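Local coordinates for multisubunit Na+/H+ antiporter, A subunit (PDB 6Z16), which forms part of the membrane-embedded Mrp complex, which exchanges sodium ions for protons across the cell membrane, at residues A[146-150]-A[271-277]; A[314-318]-A[462-466]. The contacts are given in a common frame with arbitrary orientation. Residue numbers count along the deposited sequence, not the author numbering.

Interaction 1 (A[146-150]-A[271-277]); sequences FMGAM and YLHSATM
Build 146-150 as one turn of regular alpha helix and set 271-276 beside it, running the same way at 21° (signed -21°) with the short axes 12.6 Å apart, wide enough for a ring between them. Phe-146 lies level with Leu-272 and Met-150 with Thr-276. Phe-146, chi1 t, is the main bump. Its ring enters a hollow walled by Tyr-271, Leu-272, Thr-276 and Met-277: Leu-272 CG covers one face, 3.9 Å from the centroid in a CH-pi contact, while at its edge, near the ring plane, Phe-146 CE2 comes 3.1 Å from Thr-276 OG1 and Phe-146 CZ 3.8 Å from Met-277 CB. The Tyr-271 ring meets it obliquely. Met-147 CG touches Tyr-271 OH at 3.6 Å, and Met-150 CE fits 3.7 Å from Met-277 CA. The second helix widens into a pi-type turn at 271-276; Tyr-271 O accepts from Thr-276 OG1 (3.0 Å). This is a near-parallel helix pair, one member carrying a pi-type turn, in the transmembrane bundle of the complex I-related antiporter family.

Interaction 2 (A[314-318]-A[462-466]); sequences SFLAS and FTFLY
In segment 314-318, residues 314-316 are helical and 317-318 follow as loop or turn; it is laid against a turn of helix 451-472 with weak backbone bonds. Pair Ser-314 with Phe-462 (CA atoms 5.4 Å apart) and Ser-318 with Tyr-466 (5.0 Å), so both chains advance in the same direction. At Ser-314 the helices come close: its O is 3.4 Å from Phe-462 CB, and its CB is 3.7 Å from Phe-462 CB. Ser-314 OG is bonded to Leu-310 O and Thr-463 OG1 to Ala-459 O, each within its own helix, and these two hydroxyl oxygens lie 3.7 Å apart. Phe-315 N lies a loose 4.3 Å from Phe-462 CD2, while its ring, chi1 t, meets that of Tyr-577. Small residues of 314-318 thus receive larger side chains of 462-466, within the transmembrane bundle of the complex I-like antiporter domain. Leu-316 turns away. Ala-317 then sets its methyl over one face of Tyr-466 (chi1 p), CB 3.9 Å from the ring centroid in a CH-pi contact and 3.6 Å from Tyr-466 CD1. Last comes Ser-318, chi1 m, whose OG sits 3.4 Å from Tyr-466 CB and 3.8 Å from Leu-465 CD2.

From the N terminus, the chain leaves helix 136-155 and passes through helices 159-177, 184-214 and 234-248 before helix 266-276 returns to it, where interaction 1 closes a loop of 120 residues. Helix 280-292 follows, and helix 296-316 then opens a second loop of 143 residues that runs through helices 323-347, 360-391, 407-421 and 428-440 until interaction 2 closes it on helix 451-472. The two loops come in series, neither nesting nor crossing. Interaction 1 joins an early helix to helix 266-276, its centre about 17 Å from that of the chain; interaction 2 joins two later helices, about 30 Å out. Their centres lie about 25 Å apart, their nearest atoms about 12 Å.

Interaction 1 (A[146-150]-A[271-277])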
loop_
_atom_site.group_PDB
_atom_site.type_symbol
_atom_site.label_atom_id
_atom_site.label_comp_id
_atom_site.label_asym_id
_atom_site.label_seq_id
_atom_site.Cartn_x
_atom_site.Cartn_y
_atom_site.Cartn_z
ATOM N N PHE A 146 44.001 4.664 87.470
ATOM C CA PHE A 146 45.138 5.533 87.749
ATOM C C PHE A 146 46.344 4.747 88.248
ATOM O O PHE A 146 47.483 5.034 87.860
ATOM C CB PHE A 146 44.730 6.593 88.765
ATOM C CG PHE A 146 45.848 7.475 89.179
ATOM C CD1 PHE A 146 46.342 8.436 88.320
ATOM C CD2 PHE A 146 46.412 7.341 90.430
ATOM C CE1 PHE A 146 47.380 9.245 88.704
ATOM C CE2 PHE A 146 47.449 8.140 90.815
ATOM C CZ PHE A 146 47.933 9.097 89.954
ATOM N N MET A 147 46.110 3.742 89.093
ATOM C CA MET A 147 47.204 2.928 89.615
ATOM C C MET A 147 47.857 2.097 88.518
ATOM O O MET A 147 49.092 2.018 88.446
ATOM C CB MET A 147 46.688 2.030 90.732
ATOM C CG MET A 147 47.759 1.247 91.444
ATOM S SD MET A 147 47.049 0.169 92.693
ATOM C CE MET A 147 46.500 1.371 93.893
ATOM N N GLY A 148 47.048 1.488 87.646
ATOM C CA GLY A 148 47.609 0.747 86.529
ATOM C C GLY A 148 48.338 1.636 85.541
ATOM O O GLY A 148 49.385 1.255 85.007
ATOM N N ALA A 149 47.829 2.855 85.333
ATOM C CA ALA A 149 48.481 3.801 84.434
ATOM C C ALA A 149 49.821 4.265 84.986
ATOM O O ALA A 149 50.793 4.387 84.239
ATOM C CB ALA A 149 47.566 4.995 84.193
ATOM N N MET A 150 49.898 4.494 86.295
ATOM C CA MET A 150 51.142 4.960 86.894
ATOM C C MET A 150 52.191 3.857 86.937
ATOM O O MET A 150 53.380 4.108 86.678
ATOM C CB MET A 150 50.858 5.496 88.288
ATOM C CG MET A 150 52.019 6.189 88.915
ATOM S SD MET A 150 52.521 7.574 87.917
ATOM C CE MET A 150 51.052 8.535 88.142
ATOM N N TYR A 271 47.003 10.350 97.759
ATOM C CA TYR A 271 47.685 9.431 96.850
ATOM C C TYR A 271 48.251 10.150 95.630
ATOM O O TYR A 271 49.466 10.103 95.374
ATOM C CB TYR A 271 46.704 8.332 96.442
ATOM C CG TYR A 271 47.261 7.261 95.556
ATOM C CD1 TYR A 271 48.300 6.468 95.987
ATOM C CD2 TYR A 271 46.684 6.973 94.332
ATOM C CE1 TYR A 271 48.800 5.470 95.197
ATOM C CE2 TYR A 271 47.177 5.961 93.539
ATOM C CZ TYR A 271 48.239 5.215 93.983
ATOM O OH TYR A 271 48.758 4.203 93.217
ATOM N N LEU A 272 47.391 10.879 94.906
ATOM C CA LEU A 272 47.790 11.512 93.654
ATOM C C LEU A 272 48.770 12.651 93.890
ATOM O O LEU A 272 49.831 12.708 93.257
ATOM C CB LEU A 272 46.553 12.026 92.912
ATOM C CG LEU A 272 45.725 11.084 92.030
ATOM C CD1 LEU A 272 44.908 10.081 92.821
ATOM C CD2 LEU A 272 44.822 11.897 91.134
ATOM N N HIS A 273 48.441 13.569 94.794
ATOM C CA HIS A 273 49.232 14.766 94.964
ATOM C C HIS A 273 50.210 14.635 96.121
ATOM O O HIS A 273 50.639 15.647 96.681
ATOM C CB HIS A 273 48.288 15.949 95.146
ATOM C CG HIS A 273 47.116 15.892 94.217
ATOM N ND1 HIS A 273 47.250 15.919 92.846
ATOM C CD2 HIS A 273 45.788 15.802 94.462
ATOM C CE1 HIS A 273 46.055 15.842 92.287
ATOM N NE2 HIS A 273 45.150 15.777 93.246
ATOM N N SER A 274 50.536 13.407 96.515
ATOM C CA SER A 274 51.688 13.155 97.356
ATOM C C SER A 274 52.688 12.218 96.706
ATOM O O SER A 274 53.887 12.504 96.730
ATOM C CB SER A 274 51.227 12.570 98.690
ATOM O OG SER A 274 50.368 13.479 99.340
ATOM N N ALA A 275 52.242 11.098 96.131
ATOM C CA ALA A 275 53.192 10.040 95.837
ATOM C C ALA A 275 53.291 9.622 94.381
ATOM O O ALA A 275 54.324 9.067 94.000
ATOM C CB ALA A 275 52.867 8.796 96.670
ATOM N N THR A 276 52.269 9.847 93.560
ATOM C CA THR A 276 52.238 9.211 92.249
ATOM C C THR A 276 52.299 10.179 91.076
ATOM O O THR A 276 53.228 10.087 90.269
ATOM C CB THR A 276 50.988 8.342 92.160
ATOM O OG1 THR A 276 49.858 9.121 92.561
ATOM C CG2 THR A 276 51.125 7.138 93.056
ATOM N N MET A 277 51.349 11.105 90.945
ATOM C CA MET A 277 51.269 11.844 89.690
ATOM C C MET A 277 52.242 13.009 89.654
ATOM O O MET A 277 52.929 13.216 88.648
ATOM C CB MET A 277 49.849 12.333 89.439
ATOM C CG MET A 277 49.732 13.117 88.152
ATOM S SD MET A 277 48.064 13.635 87.813
ATOM C CE MET A 277 47.787 14.718 89.201
#

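Interaction 2 (A[314-318]-A[462-466])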
loop_
_atom_site.group_PDB
_atom_site.type_symbol
_atom_site.label_atom_id
_atom_site.label_comp_id
_atom_site.label_asym_id
_atom_site.label_seq_id
_atom_site.Cartn_x
_atom_site.Cartn_y
_atom_site.Cartn_z
ATOM N N SER A 314 57.498 28.153 98.807
ATOM C CA SER A 314 57.814 28.321 100.219
ATOM C C SER A 314 57.352 29.671 100.735
ATOM O O SER A 314 56.925 29.778 101.888
ATOM C CB SER A 314 59.316 28.160 100.446
ATOM O OG SER A 314 59.736 26.846 100.153
ATOM N N PHE A 315 57.414 30.707 99.899
ATOM C CA PHE A 315 56.845 31.988 100.293
ATOM C C PHE A 315 55.327 31.918 100.357
ATOM O O PHE A 315 54.721 32.384 101.325
ATOM C CB PHE A 315 57.285 33.088 99.332
ATOM C CG PHE A 315 56.795 34.449 99.725
ATOM C CD1 PHE A 315 57.395 35.132 100.769
ATOM C CD2 PHE A 315 55.727 35.039 99.068
ATOM C CE1 PHE A 315 56.948 36.381 101.144
ATOM C CE2 PHE A 315 55.273 36.285 99.442
ATOM C CZ PHE A 315 55.886 36.956 100.482
ATOM N N LEU A 316 54.693 31.330 99.340
ATOM C CA LEU A 316 53.238 31.396 99.261
ATOM C C LEU A 316 52.513 30.466 100.228
ATOM O O LEU A 316 51.321 30.680 100.479
ATOM C CB LEU A 316 52.773 31.098 97.840
ATOM C CG LEU A 316 53.011 32.239 96.865
ATOM C CD1 LEU A 316 52.631 31.800 95.485
ATOM C CD2 LEU A 316 52.176 33.431 97.290
ATOM N N ALA A 317 53.188 29.456 100.779
ATOM C CA ALA A 317 52.493 28.469 101.602
ATOM C C ALA A 317 52.048 28.993 102.961
ATOM O O ALA A 317 51.287 28.301 103.640
ATOM C CB ALA A 317 53.376 27.246 101.809
ATOM N N SER A 318 52.494 30.172 103.384
ATOM C CA SER A 318 52.133 30.700 104.692
ATOM C C SER A 318 50.946 31.648 104.647
ATOM O O SER A 318 50.516 32.125 105.700
ATOM C CB SER A 318 53.329 31.417 105.319
ATOM O OG SER A 318 54.404 30.527 105.527
ATOM N N PHE A 462 61.502 29.862 105.204
ATOM C CA PHE A 462 60.097 29.968 104.848
ATOM C C PHE A 462 59.392 28.655 105.124
ATOM O O PHE A 462 58.292 28.648 105.702
ATOM C CB PHE A 462 59.981 30.348 103.375
ATOM C CG PHE A 462 60.572 31.695 103.039
ATOM C CD1 PHE A 462 60.645 32.705 103.984
ATOM C CD2 PHE A 462 61.110 31.925 101.781
ATOM C CE1 PHE A 462 61.207 33.928 103.670
ATOM C CE2 PHE A 462 61.674 33.146 101.462
ATOM C CZ PHE A 462 61.724 34.146 102.409
ATOM N N THR A 463 60.109 27.544 104.860
ATOM C CA THR A 463 59.583 26.201 105.065
ATOM C C THR A 463 59.145 26.017 106.502
ATOM O O THR A 463 57.943 25.810 106.765
ATOM C CB THR A 463 60.633 25.160 104.685
ATOM O OG1 THR A 463 61.007 25.338 103.315
ATOM C CG2 THR A 463 60.075 23.773 104.858
ATOM N N PHE A 464 60.068 26.329 107.433
ATOM C CA PHE A 464 59.847 26.099 108.856
ATOM C C PHE A 464 58.630 26.857 109.326
ATOM O O PHE A 464 57.772 26.275 110.010
ATOM C CB PHE A 464 61.078 26.515 109.659
ATOM C CG PHE A 464 60.958 26.247 111.132
ATOM C CD1 PHE A 464 61.151 24.974 111.637
ATOM C CD2 PHE A 464 60.640 27.270 112.013
ATOM C CE1 PHE A 464 61.038 24.727 112.993
ATOM C CE2 PHE A 464 60.521 27.029 113.366
ATOM C CZ PHE A 464 60.720 25.758 113.856
ATOM N N LEU A 465 58.443 28.065 108.761
ATOM C CA LEU A 465 57.397 28.976 109.205
ATOM C C LEU A 465 56.031 28.339 109.062
ATOM O O LEU A 465 55.357 28.102 110.077
ATOM C CB LEU A 465 57.464 30.287 108.429
ATOM C CG LEU A 465 56.382 31.284 108.834
ATOM C CD1 LEU A 465 56.500 31.633 110.302
ATOM C CD2 LEU A 465 56.474 32.532 107.983
ATOM N N TYR A 466 55.702 27.866 107.843
ATOM C CA TYR A 466 54.336 27.382 107.663
ATOM C C TYR A 466 54.141 26.078 108.402
ATOM O O TYR A 466 53.101 25.902 109.052
ATOM C CB TYR A 466 53.944 27.246 106.185
ATOM C CG TYR A 466 54.734 26.291 105.310
ATOM C CD1 TYR A 466 55.723 26.760 104.465
ATOM C CD2 TYR A 466 54.472 24.926 105.304
ATOM C CE1 TYR A 466 56.414 25.904 103.639
ATOM C CE2 TYR A 466 55.191 24.065 104.512
ATOM C CZ TYR A 466 56.160 24.559 103.684
ATOM O OH TYR A 466 56.866 23.700 102.880
#